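Local coordinates for AmbC (Sorangium cellulosum, PDB 5O15), which probably carries out both dehydration and ring closure of a polyketide chain in ambruticin biosynthesis, through a bifunctional dehydratase-cyclase domain, at residues P78-L83 against G134-A139. Residues are numbered along the deposited sequence; the frame is centred on the assembly and turned at random.
Sequences PSVSEL and GVLGAA
Ser81 and Glu82 both face Val135 across two antiparallel strands, two residues opposite one in a classic beta bulge, and the backbone bonds show how a sheet absorbs such an insertion. Val135 O takes two donors: Glu82 N at 3.1 Å in a nearly straight bond (166°) that lies in the carbonyl plane on a lone pair, and Ser81 N, closer but weak because its N-H is bent to 121°. Val135 N returns a bond to Glu82 O. Before the bulge, Gly137 N gives Ser79 O a firm bond of 2.9 Å, whereas the reverse one, from Ser79 N to Gly137 O, is weak. Two CA-H...O contacts add to this ladder, the shorter from Gly134 CA to Glu82 O at 3.1 Å.

Apolar contact is modest. On the face of Val80 and Leu136, a non-hydrogen-bonded pair, Val80 CG2 meets Leu136 CD2 at 3.9 Å, the two side chains crossing at a slant; Leu136 CG, anti to its carbonyl carbon (chi1 -53°), carries that methyl. At the strand ends the Pro78 ring lies against the end of 134-139, where that strand leaves the sheet, its CD 3.3 Å from Gly137 O and its CB beside Ala139 CB.

Among the polar side chains, Ser79 and Glu82 start on the other face. Ser79 OG lies 2.7 Å from a water that donates to Ala138 O, and it is hydrogen-bonded to Val245 O; in the conformer given, Glu82 OE1 is bonded to Ser243 OG. Ser81 points toward 134-139, its OG bonded to Arg111.

Within the double hotdog fold, strand 79-85 runs between 129-137 and 236-247, while 112-120 flanks 129-137 on its far side. Val80, Leu83 and Leu136 face helix 61-75, touching Ala68, Leu69 and Val75.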
loop_
_atom_site.group_PDB
_atom_site.type_symbol
_atom_site.label_atom_id
_atom_site.label_comp_id
_atom_site.label_asym_id
_atom_site.label_seq_id
_atom_site.Cartn_x
_atom_site.Cartn_y
_atom_site.Cartn_z
ATOM N N PRO A 78 7.417 -15.625 -4.037
ATOM C CA PRO A 78 7.425 -15.027 -2.698
ATOM C C PRO A 78 7.347 -13.519 -2.649
ATOM O O PRO A 78 7.164 -12.981 -1.540
ATOM C CB PRO A 78 8.752 -15.533 -2.112
ATOM C CG PRO A 78 9.638 -15.703 -3.289
ATOM C CD PRO A 78 8.735 -16.211 -4.404
ATOM N N SER A 79 7.519 -12.808 -3.751
ATOM C CA SER A 79 7.690 -11.368 -3.669
ATOM C C SER A 79 7.136 -10.659 -4.897
ATOM O O SER A 79 7.085 -11.223 -6.020
ATOM C CB SER A 79 9.178 -11.078 -3.543
ATOM O OG SER A 79 9.408 -9.720 -3.305
ATOM N N VAL A 80 6.730 -9.407 -4.678
ATOM C CA VAL A 80 6.489 -8.435 -5.723
ATOM C C VAL A 80 7.807 -7.723 -5.959
ATOM O O VAL A 80 8.234 -6.878 -5.167
ATOM C CB VAL A 80 5.375 -7.472 -5.333
ATOM C CG1 VAL A 80 5.134 -6.456 -6.426
ATOM C CG2 VAL A 80 4.128 -8.252 -4.995
ATOM N N SER A 81 8.487 -8.096 -7.040
ATOM C CA SER A 81 9.767 -7.491 -7.337
ATOM C C SER A 81 9.616 -6.024 -7.740
ATOM O O SER A 81 10.402 -5.177 -7.301
ATOM C CB SER A 81 10.412 -8.293 -8.458
ATOM O OG SER A 81 11.547 -7.628 -8.983
ATOM N N GLU A 82 8.633 -5.703 -8.565
ATOM C CA GLU A 82 8.394 -4.323 -8.968
ATOM C C GLU A 82 6.905 -4.131 -9.177
ATOM O O GLU A 82 6.224 -5.054 -9.647
ATOM C CB GLU A 82 9.117 -3.966 -10.277
ATOM C CG GLU A 82 10.630 -4.189 -10.287
ATOM C CD GLU A 82 11.374 -3.335 -9.258
ATOM O OE1 GLU A 82 10.829 -2.285 -8.813
ATOM O OE2 GLU A 82 12.519 -3.720 -8.887
ATOM N N LEU A 83 6.415 -2.948 -8.824
ATOM C CA LEU A 83 5.047 -2.546 -9.082
ATOM C C LEU A 83 5.067 -1.068 -9.444
ATOM O O LEU A 83 5.635 -0.249 -8.721
ATOM C CB LEU A 83 4.154 -2.827 -7.862
ATOM C CG LEU A 83 2.652 -2.552 -8.078
ATOM C CD1 LEU A 83 1.762 -3.436 -7.208
ATOM C CD2 LEU A 83 2.246 -1.108 -7.906
ATOM N N GLY A 134 3.660 -4.860 -13.094
ATOM C CA GLY A 134 4.936 -5.105 -12.479
ATOM C C GLY A 134 5.434 -6.494 -12.745
ATOM O O GLY A 134 5.065 -7.139 -13.735
ATOM N N VAL A 135 6.275 -6.973 -11.842
ATOM C CA VAL A 135 6.922 -8.263 -11.961
ATOM C C VAL A 135 6.916 -8.923 -10.589
ATOM O O VAL A 135 7.203 -8.256 -9.574
ATOM C CB VAL A 135 8.366 -8.104 -12.475
ATOM C CG1 VAL A 135 9.064 -9.440 -12.546
ATOM C CG2 VAL A 135 8.397 -7.371 -13.800
ATOM N N LEU A 136 6.559 -10.200 -10.524
ATOM C CA LEU A 136 6.661 -11.082 -9.366
ATOM C C LEU A 136 7.963 -11.861 -9.429
ATOM O O LEU A 136 8.414 -12.221 -10.537
ATOM C CB LEU A 136 5.475 -12.040 -9.336
ATOM C CG LEU A 136 4.089 -11.395 -9.425
ATOM C CD1 LEU A 136 2.975 -12.461 -9.489
ATOM C CD2 LEU A 136 3.853 -10.416 -8.262
ATOM N N GLY A 137 8.540 -12.213 -8.294
ATOM C CA GLY A 137 9.814 -12.891 -8.343
ATOM C C GLY A 137 10.273 -13.392 -7.003
ATOM O O GLY A 137 9.499 -13.515 -6.055
ATOM N N ALA A 138 11.562 -13.685 -6.943
ATOM C CA ALA A 138 12.199 -14.173 -5.726
ATOM C C ALA A 138 12.276 -13.075 -4.667
ATOM O O ALA A 138 12.302 -11.886 -4.975
ATOM C CB ALA A 138 13.602 -14.688 -6.062
ATOM N N ALA A 139 12.343 -13.488 -3.394
ATOM C CA ALA A 139 12.321 -12.525 -2.300
ATOM C C ALA A 139 13.716 -11.952 -2.071
ATOM O O ALA A 139 14.728 -12.631 -2.286
ATOM C CB ALA A 139 11.828 -13.184 -1.021
HETATM O O HOH W 1 11.530 -9.042 -4.796
#